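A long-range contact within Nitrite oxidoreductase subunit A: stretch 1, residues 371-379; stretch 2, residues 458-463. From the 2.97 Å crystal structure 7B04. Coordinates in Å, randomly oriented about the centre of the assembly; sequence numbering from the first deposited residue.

Stretch 1 (371-379) WYDADYVKK
Stretch 2, residues 458-463: IDPVLE

Leu462 is the apolar centre of this contact. Its CA-to-CB bond points toward stretch 1, and its side chain is in the m,t rotamer (chi1 -71°, chi2 -174°). This places both methyl groups against the short helix 374-378. CD1 of Leu462 lies 3.8 Å from CE2 of Tyr372, 4.2 Å from CB of Ala374 and 4.3 Å from CB of Val377. The contact with the Tyr372 ring is oblique. CD1 of Leu462 also sits 3.8 Å from the backbone O of Ala374. CD2 of Leu462 is 4.2 Å from O of Val377 and 4.2 Å from CA of Lys378. These are van der Waals contacts; the methyl groups pack on apolar side chains and also against the helix backbone, including the carbonyl oxygens of Ala374 and Val377.

Tyr372 precedes the helix in an extended conformation (phi/psi -128/148). Its CA-to-CB bond points toward stretch 2, with chi1 at 62° (p) and chi2 at -85°. Asp373 follows at the N-cap position (phi/psi -76/97, chi1 t). Residues 374-378 are helical, with phi from -57° to -89° and psi from -27° to -46°. At the start of the helix, Val377 N donates to Asp373 O at 3.1 Å; the next bond runs from Lys378 N to Ala374 O at 2.7 Å. Lys379 N donates to Asp375 O at 3.2 Å, although Lys379 itself leaves helical angles (phi/psi -92/171).

Stretch 2 has no regular helix or strand. Asp459, Pro460 and Val461 are extended (phi/psi -139/88, -58/161 and -111/130). Leu462 then turns to -74/-38. Pro460 and Leu462 direct their CA-to-CB bonds toward stretch 1, while Val461 between them points away. The closest CA pair across the contact is CA of Lys378 and CA of Pro460, at 6.2 Å.

Outward from the leucine, Lys378 brings the aliphatic part of its side chain against stretch 2. CG of Lys378 is 4.2 Å from CG of Leu462 and 4.2 Å from CB of Pro460. The same Lys378 CG lies 3.5 Å from the backbone O of Pro460. Chi1 (-118°) and chi2 (144°) of Lys378 are both between wells. The proline ring has a C-gamma exo pucker.

At the polar edge, CD of Lys378 is 4.3 Å from OD1 of Asp459, whose chi1 is t. CE and NZ of Lys378 are not modelled, so a charge pairing here remains open. No hydrogen bond crosses between the modelled atoms. Lys379 points its CA-to-CB bond away from stretch 2; NZ of Lys379 forms a salt bridge with OD1 of Asp375 at 3.5 Å. The contact buries 298 Å², both sides summed.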

ATOM      1  N   TRP B 371      -6.180  41.005  -8.509  1.00 61.65           N
ATOM      2  CA  TRP B 371      -6.524  40.171  -7.360  1.00 54.96           C
ATOM      3  C   TRP B 371      -5.268  39.693  -6.638  1.00 53.41           C
ATOM      4  O   TRP B 371      -5.131  38.522  -6.288  1.00 60.78           O
ATOM      5  CB  TRP B 371      -7.365  38.985  -7.817  1.00 52.60           C
ATOM      6  CG  TRP B 371      -8.760  39.319  -8.243  1.00 56.36           C
ATOM      7  CD1 TRP B 371      -9.423  40.496  -8.046  1.00 57.07           C
ATOM      8  CD2 TRP B 371      -9.668  38.460  -8.945  1.00 51.83           C
ATOM      9  NE1 TRP B 371     -10.688  40.421  -8.580  1.00 54.54           N
ATOM     10  CE2 TRP B 371     -10.862  39.182  -9.138  1.00 49.86           C
ATOM     11  CE3 TRP B 371      -9.585  37.150  -9.429  1.00 47.27           C
ATOM     12  CZ2 TRP B 371     -11.965  38.637  -9.794  1.00 55.27           C
ATOM     13  CZ3 TRP B 371     -10.681  36.612 -10.079  1.00 47.07           C
ATOM     14  CH2 TRP B 371     -11.854  37.354 -10.256  1.00 47.88           C
ATOM     15  N   TYR B 372      -4.330  40.609  -6.414  1.00 49.20           N
ATOM     16  CA  TYR B 372      -3.079  40.297  -5.741  1.00 52.19           C
ATOM     17  C   TYR B 372      -2.846  41.274  -4.598  1.00 54.41           C
ATOM     18  O   TYR B 372      -3.243  42.440  -4.669  1.00 62.03           O
ATOM     19  CB  TYR B 372      -1.891  40.329  -6.718  1.00 56.31           C
ATOM     20  CG  TYR B 372      -1.640  41.674  -7.371  1.00 62.67           C
ATOM     21  CD1 TYR B 372      -2.323  42.050  -8.520  1.00 61.68           C
ATOM     22  CD2 TYR B 372      -0.704  42.557  -6.848  1.00 61.22           C
ATOM     23  CE1 TYR B 372      -2.091  43.273  -9.123  1.00 64.74           C
ATOM     24  CE2 TYR B 372      -0.466  43.783  -7.443  1.00 62.58           C
ATOM     25  CZ  TYR B 372      -1.161  44.135  -8.579  1.00 65.54           C
ATOM     26  OH  TYR B 372      -0.927  45.354  -9.174  1.00 63.95           O
ATOM     27  N   ASP B 373      -2.194  40.788  -3.545  1.00 60.92           N
ATOM     28  CA  ASP B 373      -1.805  41.639  -2.423  1.00 62.50           C
ATOM     29  C   ASP B 373      -0.603  42.457  -2.872  1.00 58.54           C
ATOM     30  O   ASP B 373       0.528  41.972  -2.842  1.00 52.10           O
ATOM     31  CB  ASP B 373      -1.480  40.806  -1.186  1.00 55.93           C
ATOM     32  CG  ASP B 373      -0.947  41.646  -0.023  1.00 60.54           C
ATOM     33  OD1 ASP B 373       0.016  42.422  -0.197  1.00 68.06           O
ATOM     34  OD2 ASP B 373      -1.498  41.522   1.089  1.00 65.96           O
ATOM     35  N   ALA B 374      -0.845  43.695  -3.308  1.00 63.73           N
ATOM     36  CA  ALA B 374       0.246  44.535  -3.798  1.00 65.53           C
ATOM     37  C   ALA B 374       1.335  44.698  -2.745  1.00 56.81           C
ATOM     38  O   ALA B 374       2.529  44.707  -3.066  1.00 56.29           O
ATOM     39  CB  ALA B 374      -0.294  45.899  -4.229  1.00 56.05           C
ATOM     40  N   ASP B 375       0.939  44.829  -1.481  1.00 51.71           N
ATOM     41  CA  ASP B 375       1.905  45.026  -0.406  1.00 55.29           C
ATOM     42  C   ASP B 375       2.801  43.804  -0.227  1.00 60.20           C
ATOM     43  O   ASP B 375       4.029  43.935  -0.121  1.00 51.72           O
ATOM     44  CB  ASP B 375       1.151  45.391   0.875  1.00 63.13           C
ATOM     45  CG  ASP B 375       2.065  45.640   2.049  1.00 69.85           C
ATOM     46  OD1 ASP B 375       2.797  44.708   2.422  1.00 60.59           O
ATOM     47  OD2 ASP B 375       2.046  46.759   2.609  1.00 73.42           O
ATOM     48  N   TYR B 376       2.213  42.606  -0.199  1.00 64.73           N
ATOM     49  CA  TYR B 376       3.022  41.394  -0.023  1.00 57.51           C
ATOM     50  C   TYR B 376       3.951  41.159  -1.206  1.00 58.59           C
ATOM     51  O   TYR B 376       4.993  40.518  -1.046  1.00 58.95           O
ATOM     52  CB  TYR B 376       2.122  40.165   0.190  1.00 57.94           C
ATOM     53  CG  TYR B 376       2.894  38.865   0.358  1.00 50.70           C
ATOM     54  CD1 TYR B 376       3.332  38.448   1.606  1.00 49.66           C
ATOM     55  CD2 TYR B 376       3.190  38.064  -0.738  1.00 49.50           C
ATOM     56  CE1 TYR B 376       4.036  37.269   1.759  1.00 51.42           C
ATOM     57  CE2 TYR B 376       3.889  36.889  -0.593  1.00 53.43           C
ATOM     58  CZ  TYR B 376       4.313  36.492   0.658  1.00 51.57           C
ATOM     59  OH  TYR B 376       5.019  35.320   0.820  1.00 51.23           O
ATOM     60  N   VAL B 377       3.580  41.636  -2.391  1.00 60.82           N
ATOM     61  CA  VAL B 377       4.449  41.501  -3.550  1.00 57.49           C
ATOM     62  C   VAL B 377       5.423  42.672  -3.687  1.00 58.75           C
ATOM     63  O   VAL B 377       6.491  42.517  -4.285  1.00 53.58           O
ATOM     64  CB  VAL B 377       3.622  41.299  -4.825  1.00 49.18           C
ATOM     65  CG1 VAL B 377       4.493  40.640  -5.865  1.00 52.90           C
ATOM     66  CG2 VAL B 377       2.471  40.376  -4.514  1.00 50.08           C
ATOM     67  N   LYS B 378       5.077  43.862  -3.186  1.00 63.03           N
ATOM     68  CA  LYS B 378       6.070  44.939  -3.172  1.00 59.14           C
ATOM     69  C   LYS B 378       7.271  44.502  -2.350  1.00 55.61           C
ATOM     70  O   LYS B 378       8.422  44.732  -2.734  1.00 52.38           O
ATOM     71  CB  LYS B 378       5.474  46.238  -2.603  1.00 56.42           C
ATOM     72  CG  LYS B 378       5.451  47.403  -3.593  1.00 62.99           C
ATOM     73  CD  LYS B 378       4.202  48.252  -3.412  1.00 60.78           C
ATOM     74  N   LYS B 379       7.014  43.877  -1.211  1.00 56.45           N
ATOM     75  CA  LYS B 379       8.043  43.214  -0.433  1.00 58.07           C
ATOM     76  C   LYS B 379       8.129  41.742  -0.838  1.00 60.95           C
ATOM     77  O   LYS B 379       7.335  41.237  -1.635  1.00 62.27           O
ATOM     78  CB  LYS B 379       7.763  43.327   1.065  1.00 54.61           C
ATOM     79  CG  LYS B 379       6.789  44.398   1.480  1.00 56.44           C
ATOM     80  CD  LYS B 379       6.607  44.360   2.997  1.00 54.55           C
ATOM     81  CE  LYS B 379       5.518  45.312   3.445  1.00 57.10           C
ATOM     82  NZ  LYS B 379       5.211  45.266   4.904  1.00 53.67           N
ATOM     83  N   ILE B 458      12.195  53.481   0.986  1.00 67.42           N
ATOM     84  CA  ILE B 458      11.794  52.850  -0.267  1.00 66.09           C
ATOM     85  C   ILE B 458      10.329  52.433  -0.249  1.00 64.75           C
ATOM     86  O   ILE B 458       9.830  51.865   0.732  1.00 67.72           O
ATOM     87  CB  ILE B 458      12.689  51.636  -0.567  1.00 66.86           C
ATOM     88  CG1 ILE B 458      14.129  51.901  -0.129  1.00 69.30           C
ATOM     89  CG2 ILE B 458      12.625  51.294  -2.049  1.00 64.82           C
ATOM     90  CD1 ILE B 458      14.729  53.147  -0.709  1.00 63.53           C
ATOM     91  N   ASP B 459       9.636  52.723  -1.349  1.00 63.35           N
ATOM     92  CA  ASP B 459       8.306  52.182  -1.622  1.00 73.12           C
ATOM     93  C   ASP B 459       8.285  51.834  -3.103  1.00 70.07           C
ATOM     94  O   ASP B 459       7.942  52.668  -3.950  1.00 68.39           O
ATOM     95  CB  ASP B 459       7.185  53.154  -1.262  1.00 71.41           C
ATOM     96  CG  ASP B 459       5.805  52.555  -1.497  1.00 70.00           C
ATOM     97  OD1 ASP B 459       5.499  51.504  -0.892  1.00 67.68           O
ATOM     98  OD2 ASP B 459       5.028  53.128  -2.290  1.00 63.13           O
ATOM     99  N   PRO B 460       8.698  50.617  -3.453  1.00 70.55           N
ATOM    100  CA  PRO B 460       8.835  50.241  -4.866  1.00 65.12           C
ATOM    101  C   PRO B 460       7.526  50.383  -5.627  1.00 61.85           C
ATOM    102  O   PRO B 460       6.441  50.479  -5.046  1.00 62.20           O
ATOM    103  CB  PRO B 460       9.274  48.771  -4.800  1.00 60.03           C
ATOM    104  CG  PRO B 460       9.855  48.604  -3.431  1.00 60.17           C
ATOM    105  CD  PRO B 460       9.061  49.516  -2.546  1.00 66.86           C
ATOM    106  N   VAL B 461       7.644  50.440  -6.953  1.00 60.23           N
ATOM    107  CA  VAL B 461       6.487  50.463  -7.838  1.00 58.46           C
ATOM    108  C   VAL B 461       6.431  49.142  -8.592  1.00 56.86           C
ATOM    109  O   VAL B 461       7.440  48.679  -9.139  1.00 58.57           O
ATOM    110  CB  VAL B 461       6.525  51.656  -8.813  1.00 65.19           C
ATOM    111  CG1 VAL B 461       6.512  52.965  -8.053  1.00 61.95           C
ATOM    112  CG2 VAL B 461       7.730  51.585  -9.743  1.00 65.47           C
ATOM    113  N   LEU B 462       5.254  48.515  -8.578  1.00 63.24           N
ATOM    114  CA  LEU B 462       5.055  47.252  -9.275  1.00 68.53           C
ATOM    115  C   LEU B 462       4.979  47.451 -10.783  1.00 58.15           C
ATOM    116  O   LEU B 462       5.442  46.593 -11.537  1.00 57.39           O
ATOM    117  CB  LEU B 462       3.826  46.519  -8.726  1.00 50.71           C
ATOM    118  CG  LEU B 462       4.134  45.986  -7.316  1.00 55.39           C
ATOM    119  CD1 LEU B 462       3.001  45.127  -6.783  1.00 61.07           C
ATOM    120  CD2 LEU B 462       5.459  45.226  -7.292  1.00 59.65           C
ATOM    121  N   GLU B 463       4.342  48.524 -11.241  1.00 54.25           N
ATOM    122  CA  GLU B 463       4.183  48.775 -12.665  1.00 61.11           C
ATOM    123  C   GLU B 463       5.059  49.938 -13.109  1.00 62.88           C
ATOM    124  O   GLU B 463       5.487  50.771 -12.307  1.00 65.66           O
ATOM    125  CB  GLU B 463       2.729  49.091 -13.013  1.00 60.63           C
ATOM    126  CG  GLU B 463       1.752  48.017 -12.608  1.00 52.12           C
ATOM    127  CD  GLU B 463       0.319  48.412 -12.893  1.00 61.02           C
ATOM    128  OE1 GLU B 463      -0.082  49.527 -12.499  1.00 68.13           O
ATOM    129  OE2 GLU B 463      -0.405  47.604 -13.513  1.00 65.83           O
TER